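Local coordinates for protein peptidyl-tRNA hydrolase (PDB 1RLK) that probably hydrolyses peptidyl-tRNAs that drop off the ribosome during protein synthesis, releasing the tRNA and an N-acyl amino acid, at residues A[100-103]-A[104-108]; A[66-69]-A[70-74]. One frame throughout, in Å; residues are numbered along the deposited sequence.

How the contacts relate
Contact 2 closes before contact 1 opens: residues 66-74 form the C-terminal part of helix 61-74, whereas residues 100-108 make the turn from strand 94-103 into helix 104-111. Their centres lie 12 Å apart and their nearest atoms about 4 Å apart, without touching. Ile110, later in the helix that contact 1 starts, packs against Ile67, Met70 and Met74 of contact 2, while Ile67 and Ala71 reach Leu99, just before Gly100. Ile76, in the loop after helix 61-74, meets Asp102, Lys106 and Leu107. Each contact includes an i to i+4 lysine-aspartate salt bridge, Lys106 with Asp102 and Lys68 with Asp72, the charges in opposite order along the chain.

Contact 1: residues A[100-103]-A[104-108]; sequences GPDE and EEKLD
Glu104 starts the helix directly after Glu103 and sends its carboxylate to a salt bridge with Lys4 on strand 3-10. Lys106 turns back to the strand end: its chain bends at chi3 (-78°), bringing NZ 3.1 Å from Asp102 OD1 in a salt bridge that meets the carboxylate on its syn side, 30° out of plane. The same OD1 takes Glu103 N at 2.8 Å with its anti lone pair, so one oxygen holds both the backbone before the helix and the lysine ammonium. Glu103 OE1 lies 4.2 Å from Lys106 NZ, beyond a salt bridge, and its charge probably adds a weaker pull on the ammonium. Leu107 N closes the turn with a 3.0 Å bond to Glu103 O, N-H...O angle 168°, while Leu107 CG rests 3.9 Å from Asp102 CB and its CD1 lies 3.8 Å from Asp102 N. With an alanine at Asp102, Glu103 N and Lys106 NZ would probably lose their shared acceptor and the lysine end would be free to swing. The arrangement is a strand-to-helix junction, with Glu103 at the N-cap position and the aspartate before it accepting from the N-cap residue's own N-H.

Contact 2: residues A[66-69]-A[70-74]; sequences EIKR and MADSM
Lys68 NZ is gripped by both carboxylate oxygens of Asp72: OD2 is 2.6 Å away and offers its syn lone pair, while the bond to OD1 is weak. The lysine leaves the helix with CG anti to the backbone N (chi1 171°), then bends at chi2 (74°), which brings CE to 3.2 Å from Asp72 OD2; the turn at chi4 places NZ. Asn78 ties the pair together from the next strand, accepting from Lys68 NZ with OD1 and donating to Asp72 OD1 with ND2. On another side of the helix, Arg69 NH2 makes a salt bridge with Glu66 OE2 at 2.6 Å, the oxygen close to the guanidinium plane but the donor 32° out of the carboxylate plane, on its syn side. Met70 lies across these two side chains: its CG sits over one face of the guanidinium, 3.7 Å from Arg69 NH2, and its CE reaches 3.6 Å from Glu66 OE2. In the backbone, Asp72 N bonds Lys68 O at 3.0 Å and Ala71 N bonds Ile67 O, the i to i+4 pattern of an alpha-helix. Lys68, Asp72 and Asn78 thus form a polar network tying the helix to strand 78-82, while Met70 probably restricts how the Glu66-Arg69 pair can turn.

Contact 1: residues A[100-103]-A[104-108]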
loop_
_atom_site.group_PDB
_atom_site.type_symbol
_atom_site.label_atom_id
_atom_site.label_comp_id
_atom_site.label_asym_id
_atom_site.label_seq_id
_atom_site.Cartn_x
_atom_site.Cartn_y
_atom_site.Cartn_z
ATOM N N GLY A 100 4.507 -3.107 3.312
ATOM C CA GLY A 100 5.812 -3.708 3.110
ATOM C C GLY A 100 6.877 -2.701 2.720
ATOM O O GLY A 100 6.703 -1.500 2.965
ATOM N N PRO A 101 7.958 -3.159 2.092
ATOM C CA PRO A 101 8.109 -4.552 1.647
ATOM C C PRO A 101 8.235 -5.575 2.781
ATOM O O PRO A 101 8.709 -5.253 3.870
ATOM C CB PRO A 101 9.405 -4.520 0.842
ATOM C CG PRO A 101 10.188 -3.364 1.440
ATOM C CD PRO A 101 9.155 -2.359 1.788
ATOM N N ASP A 102 7.774 -6.793 2.517
ATOM C CA ASP A 102 7.862 -7.886 3.488
ATOM C C ASP A 102 7.881 -9.242 2.772
ATOM O O ASP A 102 8.056 -9.298 1.569
ATOM C CB ASP A 102 6.703 -7.803 4.491
ATOM C CG ASP A 102 7.141 -8.160 5.905
ATOM O OD1 ASP A 102 7.734 -9.250 6.085
ATOM O OD2 ASP A 102 6.970 -7.411 6.889
ATOM N N GLU A 103 7.713 -10.332 3.523
ATOM C CA GLU A 103 7.647 -11.673 2.943
ATOM C C GLU A 103 6.312 -11.814 2.271
ATOM O O GLU A 103 5.281 -11.562 2.891
ATOM C CB GLU A 103 7.771 -12.764 4.024
ATOM C CG GLU A 103 9.004 -12.654 4.883
ATOM C CD GLU A 103 9.127 -13.770 5.904
ATOM O OE1 GLU A 103 8.095 -14.368 6.289
ATOM O OE2 GLU A 103 10.271 -14.035 6.329
ATOM N N GLU A 104 6.325 -12.242 1.013
ATOM C CA GLU A 104 5.099 -12.474 0.249
ATOM C C GLU A 104 4.069 -13.358 0.968
ATOM O O GLU A 104 2.872 -13.101 0.915
ATOM C CB GLU A 104 5.447 -13.089 -1.119
ATOM C CG GLU A 104 4.235 -13.386 -1.994
ATOM C CD GLU A 104 4.589 -13.508 -3.476
ATOM O OE1 GLU A 104 5.669 -14.031 -3.799
ATOM O OE2 GLU A 104 3.796 -13.066 -4.321
ATOM N N GLU A 105 4.526 -14.423 1.612
ATOM C CA GLU A 105 3.615 -15.327 2.325
ATOM C C GLU A 105 2.865 -14.586 3.431
ATOM O O GLU A 105 1.660 -14.808 3.641
ATOM C CB GLU A 105 4.389 -16.532 2.888
ATOM C CG GLU A 105 3.680 -17.335 3.986
ATOM C CD GLU A 105 3.181 -18.707 3.533
ATOM O OE1 GLU A 105 3.875 -19.394 2.761
ATOM O OE2 GLU A 105 2.088 -19.105 3.973
ATOM N N LYS A 106 3.592 -13.726 4.145
ATOM C CA LYS A 106 3.012 -12.904 5.208
ATOM C C LYS A 106 1.992 -11.933 4.621
ATOM O O LYS A 106 0.854 -11.867 5.085
ATOM C CB LYS A 106 4.111 -12.140 5.963
ATOM C CG LYS A 106 3.823 -11.896 7.423
ATOM C CD LYS A 106 4.917 -11.039 8.088
ATOM C CE LYS A 106 6.178 -11.845 8.412
ATOM N NZ LYS A 106 7.382 -10.966 8.651
ATOM N N LEU A 107 2.398 -11.214 3.573
ATOM C CA LEU A 107 1.548 -10.228 2.934
ATOM C C LEU A 107 0.293 -10.862 2.348
ATOM O O LEU A 107 -0.770 -10.288 2.422
ATOM C CB LEU A 107 2.319 -9.445 1.859
ATOM C CG LEU A 107 3.444 -8.563 2.417
ATOM C CD1 LEU A 107 4.337 -8.027 1.329
ATOM C CD2 LEU A 107 2.852 -7.399 3.213
ATOM N N ASP A 108 0.411 -12.070 1.806
ATOM C CA ASP A 108 -0.741 -12.753 1.212
ATOM C C ASP A 108 -1.796 -13.125 2.263
ATOM O O ASP A 108 -2.971 -13.213 1.956
ATOM C CB ASP A 108 -0.294 -14.006 0.454
ATOM C CG ASP A 108 0.460 -13.679 -0.841
ATOM O OD1 ASP A 108 0.234 -12.604 -1.439
ATOM O OD2 ASP A 108 1.311 -14.448 -1.321
#

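Contact 2: residues A[66-69]-A[70-74]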
loop_
_atom_site.group_PDB
_atom_site.type_symbol
_atom_site.label_atom_id
_atom_site.label_comp_id
_atom_site.label_asym_id
_atom_site.label_seq_id
_atom_site.Cartn_x
_atom_site.Cartn_y
_atom_site.Cartn_z
ATOM N N GLU A 66 -9.578 -2.725 7.144
ATOM C CA GLU A 66 -9.361 -4.106 7.563
ATOM C C GLU A 66 -7.918 -4.523 7.313
ATOM O O GLU A 66 -7.306 -5.170 8.136
ATOM C CB GLU A 66 -10.309 -5.028 6.785
ATOM C CG GLU A 66 -10.236 -6.481 7.199
ATOM C CD GLU A 66 -10.745 -6.702 8.609
ATOM O OE1 GLU A 66 -11.546 -5.871 9.108
ATOM O OE2 GLU A 66 -10.343 -7.718 9.215
ATOM N N ILE A 67 -7.382 -4.143 6.159
ATOM C CA ILE A 67 -5.988 -4.391 5.809
ATOM C C ILE A 67 -5.067 -3.716 6.833
ATOM O O ILE A 67 -4.127 -4.320 7.369
ATOM C CB ILE A 67 -5.737 -3.862 4.358
ATOM C CG1 ILE A 67 -6.399 -4.793 3.342
ATOM C CG2 ILE A 67 -4.249 -3.765 4.033
ATOM C CD1 ILE A 67 -6.541 -4.201 1.958
ATOM N N LYS A 68 -5.362 -2.442 7.104
ATOM C CA LYS A 68 -4.647 -1.670 8.103
ATOM C C LYS A 68 -4.620 -2.450 9.410
ATOM O O LYS A 68 -3.566 -2.698 9.968
ATOM C CB LYS A 68 -5.348 -0.305 8.283
ATOM C CG LYS A 68 -4.841 0.548 9.480
ATOM C CD LYS A 68 -3.508 1.120 9.178
ATOM C CE LYS A 68 -3.038 2.171 10.185
ATOM N NZ LYS A 68 -1.668 1.813 10.662
ATOM N N ARG A 69 -5.793 -2.847 9.887
ATOM C CA ARG A 69 -5.895 -3.607 11.143
ATOM C C ARG A 69 -4.960 -4.812 11.154
ATOM O O ARG A 69 -4.220 -5.032 12.121
ATOM C CB ARG A 69 -7.335 -4.071 11.405
ATOM C CG ARG A 69 -7.507 -4.784 12.758
ATOM C CD ARG A 69 -8.867 -5.437 12.975
ATOM N NE ARG A 69 -9.135 -6.527 12.030
ATOM C CZ ARG A 69 -8.535 -7.720 12.041
ATOM N NH1 ARG A 69 -7.610 -8.032 12.944
ATOM N NH2 ARG A 69 -8.870 -8.632 11.137
ATOM N N MET A 70 -4.986 -5.593 10.078
ATOM C CA MET A 70 -4.166 -6.803 10.013
ATOM C C MET A 70 -2.689 -6.495 9.930
ATOM O O MET A 70 -1.888 -7.135 10.586
ATOM C CB MET A 70 -4.578 -7.660 8.818
ATOM C CG MET A 70 -6.013 -8.094 8.863
ATOM S SD MET A 70 -6.246 -9.554 7.883
ATOM C CE MET A 70 -7.743 -9.284 7.274
ATOM N N ALA A 71 -2.324 -5.501 9.129
ATOM C CA ALA A 71 -0.930 -5.122 8.994
ATOM C C ALA A 71 -0.339 -4.678 10.326
ATOM O O ALA A 71 0.746 -5.093 10.687
ATOM C CB ALA A 71 -0.777 -4.001 7.947
ATOM N N ASP A 72 -1.038 -3.811 11.048
ATOM C CA ASP A 72 -0.546 -3.359 12.355
ATOM C C ASP A 72 -0.384 -4.551 13.299
ATOM O O ASP A 72 0.636 -4.682 13.956
ATOM C CB ASP A 72 -1.477 -2.309 13.001
ATOM C CG ASP A 72 -1.416 -0.951 12.313
ATOM O OD1 ASP A 72 -0.333 -0.586 11.824
ATOM O OD2 ASP A 72 -2.408 -0.188 12.214
ATOM N N SER A 73 -1.369 -5.434 13.322
ATOM C CA SER A 73 -1.330 -6.615 14.196
ATOM C C SER A 73 -0.085 -7.476 13.938
ATOM O O SER A 73 0.511 -8.032 14.870
ATOM C CB SER A 73 -2.596 -7.439 13.987
ATOM O OG SER A 73 -3.023 -8.053 15.186
ATOM N N MET A 74 0.321 -7.543 12.670
ATOM C CA MET A 74 1.454 -8.352 12.230
ATOM C C MET A 74 2.768 -7.598 12.220
ATOM O O MET A 74 3.808 -8.177 11.913
ATOM C CB MET A 74 1.179 -8.888 10.828
ATOM C CG MET A 74 0.055 -9.881 10.808
ATOM S SD MET A 74 -0.121 -10.632 9.205
ATOM C CE MET A 74 -1.752 -10.430 9.040
#